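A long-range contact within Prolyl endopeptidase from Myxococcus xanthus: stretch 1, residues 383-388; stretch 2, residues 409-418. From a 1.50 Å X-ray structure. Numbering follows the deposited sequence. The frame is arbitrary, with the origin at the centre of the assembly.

Stretch 1, residues 383-388: SFTTPR
Stretch 2 (409-418) PMNPEQYQVE

No hydrogen bond crosses this contact, and the carbonyl oxygen Thr 385 O is buried by it without a polar partner anywhere in the model. The example illustrates how two segments can pack through van der Waals contact while hydrogen bonds within each help set its shape.

Stretch 1 forms a tight turn. Ser 383 N donates to Thr 386 O at 3.1 Å, and Thr 386 N returns a weak bond to Ser 383 O at 3.2 Å. Between them, Phe 384 (phi/psi -59/-24) and Thr 385 (-117/8) form the bend. Ser 383, with chi1 at 82° (p), places OG 2.8 Å from Thr 386 OG1 in a hydrogen bond; Ser 383 OG also accepts one from Thr 385 N at 3.2 Å. In stretch 2 an extended Met 410 (-153/164) leads into a 3-10 segment, 412-414, closed by Tyr 415 N to Pro 412 O at 3.1 Å; the chain then extends as a strand from Tyr 415.

The CA-to-CB bonds of Phe 384, Thr 385, Met 410, Pro 412, Tyr 415 and Val 417 point toward the other stretch; that of Pro 387 points sideways. Thr 385, the most covered residue, lies with its CA 5.5 Å from Pro 412 CA. Its p rotamer (66°) brings CG2 to 3.8 Å from Tyr 415 CB and 3.9 Å from Val 417 CG2, while its OG1 keeps a weak 3.4 Å bond to Ser 383 OG; a small side chain with both methyl and hydroxyl suits this place. Thr 385 O meets carbon instead of a donor: Pro 412 CB at 3.5 Å and Met 410 CE at 3.9 Å.

Apolar pairs, suited to a contact without hydrogen bonds, extend it. Phe 384 (m, chi2 -71°) sets CD2 3.8 Å from CG1 of Val 417 (t), which approaches the ring obliquely; Phe 384 CA and Val 417 CA are 7.2 Å apart. Pro 387 CG lies 4.2 Å from SD of Met 410 (p, t, m). In all, 307 Å² is buried, both sides summed.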

ATOM      1  N   SER A 383      12.226   7.343  10.798  1.00  8.66           N
ATOM      2  CA  SER A 383      11.779   6.667  12.023  1.00 10.77           C
ATOM      3  C   SER A 383      10.486   7.315  12.437  1.00  9.41           C
ATOM      4  O   SER A 383      10.038   8.275  11.829  1.00  9.47           O
ATOM      5  CB  SER A 383      12.821   6.759  13.164  1.00 10.87           C
ATOM      6  OG  SER A 383      12.756   7.990  13.870  1.00 15.12           O
ATOM      7  N   PHE A 384       9.835   6.769  13.456  1.00  8.97           N
ATOM      8  CA  PHE A 384       8.581   7.345  13.911  1.00 11.81           C
ATOM      9  C   PHE A 384       8.735   8.802  14.346  1.00 14.14           C
ATOM     10  O   PHE A 384       7.744   9.544  14.336  1.00 16.67           O
ATOM     11  CB  PHE A 384       7.953   6.529  15.059  1.00 11.23           C
ATOM     12  CG  PHE A 384       7.320   5.246  14.618  1.00 11.92           C
ATOM     13  CD1 PHE A 384       6.144   5.232  13.879  1.00 13.04           C
ATOM     14  CD2 PHE A 384       7.901   4.037  14.942  1.00 11.81           C
ATOM     15  CE1 PHE A 384       5.586   4.006  13.473  1.00 12.75           C
ATOM     16  CE2 PHE A 384       7.366   2.831  14.537  1.00 13.13           C
ATOM     17  CZ  PHE A 384       6.209   2.809  13.802  1.00 12.84           C
ATOM     18  N   THR A 385       9.952   9.182  14.734  1.00 14.85           N
ATOM     19  CA  THR A 385      10.277  10.557  15.132  1.00 17.89           C
ATOM     20  C   THR A 385      11.325  11.287  14.246  1.00 19.32           C
ATOM     21  O   THR A 385      11.750  12.402  14.578  1.00 22.39           O
ATOM     22  CB  THR A 385      10.772  10.540  16.592  1.00 20.11           C
ATOM     23  OG1 THR A 385      12.007   9.832  16.682  1.00 22.94           O
ATOM     24  CG2 THR A 385       9.831   9.755  17.482  1.00 22.53           C
ATOM     25  N   THR A 386      11.711  10.683  13.125  1.00 16.02           N
ATOM     26  CA  THR A 386      12.766  11.194  12.216  1.00 18.11           C
ATOM     27  C   THR A 386      12.181  11.369  10.819  1.00 15.26           C
ATOM     28  O   THR A 386      11.932  10.380  10.127  1.00 15.50           O
ATOM     29  CB  THR A 386      13.963  10.189  12.081  1.00 17.20           C
ATOM     30  OG1 THR A 386      14.605   9.989  13.335  1.00 25.07           O
ATOM     31  CG2 THR A 386      15.080  10.764  11.210  1.00 22.79           C
ATOM     32  N   PRO A 387      11.987  12.601  10.368  1.00 13.97           N
ATOM     33  CA  PRO A 387      11.587  12.828   8.976  1.00 11.92           C
ATOM     34  C   PRO A 387      12.556  12.214   7.949  1.00 11.53           C
ATOM     35  O   PRO A 387      13.726  12.028   8.279  1.00 11.48           O
ATOM     36  CB  PRO A 387      11.555  14.374   8.874  1.00 12.66           C
ATOM     37  CG  PRO A 387      11.329  14.819  10.243  1.00 14.89           C
ATOM     38  CD  PRO A 387      12.071  13.866  11.116  1.00 13.74           C
ATOM     39  N   ARG A 388      12.086  11.935   6.730  1.00 12.31           N
ATOM     40  CA  ARG A 388      12.876  11.260   5.706  1.00 15.11           C
ATOM     41  C   ARG A 388      14.222  11.899   5.491  1.00 11.73           C
ATOM     42  O   ARG A 388      14.341  13.097   5.309  1.00 11.79           O
ATOM     43  CB  ARG A 388      12.148  11.250   4.346  1.00 19.11           C
ATOM     44  CG  ARG A 388      11.101  10.186   4.189  1.00 25.25           C
ATOM     45  CD  ARG A 388      10.139  10.444   3.031  1.00 25.98           C
ATOM     46  NE  ARG A 388      10.802  10.732   1.758  1.00 29.34           N
ATOM     47  CZ  ARG A 388      11.016   9.835   0.786  1.00 29.34           C
ATOM     48  NH1 ARG A 388      10.608   8.575   0.913  1.00 30.43           N
ATOM     49  NH2 ARG A 388      11.633  10.207  -0.339  1.00 28.29           N
ATOM     50  N   PRO A 409       8.940  21.269  11.563  1.00 14.11           N
ATOM     51  CA  PRO A 409       8.966  22.068  12.801  1.00 14.79           C
ATOM     52  C   PRO A 409       8.502  21.244  13.999  1.00 13.54           C
ATOM     53  O   PRO A 409       7.360  21.375  14.439  1.00 14.67           O
ATOM     54  CB  PRO A 409       8.016  23.222  12.492  1.00 14.82           C
ATOM     55  CG  PRO A 409       7.061  22.651  11.508  1.00 15.35           C
ATOM     56  CD  PRO A 409       7.844  21.676  10.677  1.00 14.28           C
ATOM     57  N   MET A 410       9.403  20.430  14.528  1.00 14.33           N
ATOM     58  CA  MET A 410       9.129  19.551  15.666  1.00 16.94           C
ATOM     59  C   MET A 410      10.438  19.303  16.383  1.00 16.80           C
ATOM     60  O   MET A 410      11.501  19.566  15.829  1.00 17.93           O
ATOM     61  CB  MET A 410       8.603  18.207  15.166  1.00 20.38           C
ATOM     62  CG  MET A 410       9.525  17.619  14.089  1.00 22.09           C
ATOM     63  SD  MET A 410       9.592  15.868  13.889  1.00 27.15           S
ATOM     64  CE  MET A 410       9.387  15.340  15.562  1.00 23.79           C
ATOM     65  N   ASN A 411      10.367  18.800  17.612  1.00 14.93           N
ATOM     66  CA  ASN A 411      11.562  18.454  18.384  1.00 16.80           C
ATOM     67  C   ASN A 411      11.551  16.971  18.697  1.00 16.30           C
ATOM     68  O   ASN A 411      10.840  16.541  19.604  1.00 15.74           O
ATOM     69  CB  ASN A 411      11.623  19.265  19.680  1.00 18.82           C
ATOM     70  CG  ASN A 411      12.858  18.929  20.528  1.00 19.56           C
ATOM     71  OD1 ASN A 411      13.684  18.073  20.173  1.00 22.52           O
ATOM     72  ND2 ASN A 411      12.987  19.616  21.664  1.00 25.85           N
ATOM     73  N   PRO A 412      12.315  16.182  17.937  1.00 16.58           N
ATOM     74  CA  PRO A 412      12.309  14.717  18.086  1.00 16.97           C
ATOM     75  C   PRO A 412      12.692  14.223  19.483  1.00 15.59           C
ATOM     76  O   PRO A 412      12.231  13.142  19.879  1.00 14.07           O
ATOM     77  CB  PRO A 412      13.342  14.244  17.055  1.00 17.79           C
ATOM     78  CG  PRO A 412      13.489  15.377  16.095  1.00 19.98           C
ATOM     79  CD  PRO A 412      13.231  16.618  16.856  1.00 18.08           C
ATOM     80  N   GLU A 413      13.490  14.992  20.221  1.00 14.00           N
ATOM     81  CA  GLU A 413      13.969  14.582  21.546  1.00 14.99           C
ATOM     82  C   GLU A 413      12.883  14.536  22.613  1.00 12.97           C
ATOM     83  O   GLU A 413      13.083  13.993  23.707  1.00 13.86           O
ATOM     84  CB  GLU A 413      15.093  15.523  22.012  1.00 19.69           C
ATOM     85  CG  GLU A 413      16.300  15.538  21.083  1.00 25.79           C
ATOM     86  CD  GLU A 413      16.884  14.149  20.845  1.00 26.41           C
ATOM     87  OE1 GLU A 413      17.328  13.511  21.835  1.00 31.45           O
ATOM     88  OE2 GLU A 413      16.887  13.683  19.669  1.00 31.90           O
ATOM     89  N   GLN A 414      11.719  15.070  22.294  1.00 11.84           N
ATOM     90  CA  GLN A 414      10.586  14.995  23.205  1.00 11.86           C
ATOM     91  C   GLN A 414       9.898  13.626  23.192  1.00  9.60           C
ATOM     92  O   GLN A 414       9.076  13.368  24.048  1.00 10.06           O
ATOM     93  CB  GLN A 414       9.566  16.106  22.902  1.00 16.65           C
ATOM     94  CG  GLN A 414      10.052  17.481  23.441  1.00 20.74           C
ATOM     95  CD  GLN A 414       9.226  18.669  22.971  1.00 22.23           C
ATOM     96  OE1 GLN A 414       8.075  18.520  22.549  1.00 26.50           O
ATOM     97  NE2 GLN A 414       9.833  19.868  23.028  1.00 26.20           N
ATOM     98  N   TYR A 415      10.213  12.768  22.226  1.00  9.58           N
ATOM     99  CA  TYR A 415       9.467  11.525  22.012  1.00  9.32           C
ATOM    100  C   TYR A 415      10.371  10.316  22.084  1.00  9.62           C
ATOM    101  O   TYR A 415      11.601  10.408  21.919  1.00 10.19           O
ATOM    102  CB  TYR A 415       8.778  11.521  20.627  1.00  8.29           C
ATOM    103  CG  TYR A 415       8.071  12.796  20.317  1.00  9.32           C
ATOM    104  CD1 TYR A 415       6.893  13.118  20.928  1.00  8.91           C
ATOM    105  CD2 TYR A 415       8.614  13.711  19.448  1.00 10.59           C
ATOM    106  CE1 TYR A 415       6.249  14.319  20.674  1.00  9.94           C
ATOM    107  CE2 TYR A 415       7.982  14.919  19.185  1.00 11.13           C
ATOM    108  CZ  TYR A 415       6.821  15.222  19.810  1.00 10.62           C
ATOM    109  OH  TYR A 415       6.194  16.436  19.580  1.00 14.14           O
ATOM    110  N   GLN A 416       9.758   9.177  22.366  1.00  9.67           N
ATOM    111  CA  GLN A 416      10.488   7.923  22.285  1.00 11.99           C
ATOM    112  C   GLN A 416       9.645   6.870  21.640  1.00  9.09           C
ATOM    113  O   GLN A 416       8.407   6.961  21.582  1.00  9.52           O
ATOM    114  CB  GLN A 416      10.973   7.446  23.632  1.00 14.38           C
ATOM    115  CG  GLN A 416       9.884   7.084  24.583  1.00 15.42           C
ATOM    116  CD  GLN A 416      10.393   6.666  25.956  1.00 17.26           C
ATOM    117  OE1 GLN A 416       9.939   7.183  26.961  1.00 22.09           O
ATOM    118  NE2 GLN A 416      11.328   5.720  25.990  1.00 23.58           N
ATOM    119  N   VAL A 417      10.340   5.861  21.155  1.00  9.77           N
ATOM    120  CA  VAL A 417       9.750   4.727  20.463  1.00  9.02           C
ATOM    121  C   VAL A 417      10.210   3.482  21.187  1.00  8.01           C
ATOM    122  O   VAL A 417      11.415   3.305  21.431  1.00  8.95           O
ATOM    123  CB  VAL A 417      10.245   4.613  19.007  1.00  9.73           C
ATOM    124  CG1 VAL A 417       9.605   3.419  18.297  1.00 11.35           C
ATOM    125  CG2 VAL A 417      10.008   5.928  18.238  1.00 12.85           C
ATOM    126  N   GLU A 418       9.246   2.683  21.623  1.00  7.02           N
ATOM    127  CA  GLU A 418       9.494   1.371  22.197  1.00  8.40           C
ATOM    128  C   GLU A 418       9.125   0.291  21.183  1.00  7.07           C
ATOM    129  O   GLU A 418       8.247   0.489  20.324  1.00  8.11           O
ATOM    130  CB  GLU A 418       8.602   1.166  23.419  1.00 11.15           C
ATOM    131  CG  GLU A 418       8.524   2.342  24.382  1.00 13.30           C
ATOM    132  CD  GLU A 418       7.684   1.949  25.552  1.00 14.45           C
ATOM    133  OE1 GLU A 418       8.090   0.983  26.226  1.00 16.52           O
ATOM    134  OE2 GLU A 418       6.605   2.544  25.755  1.00 16.09           O
TER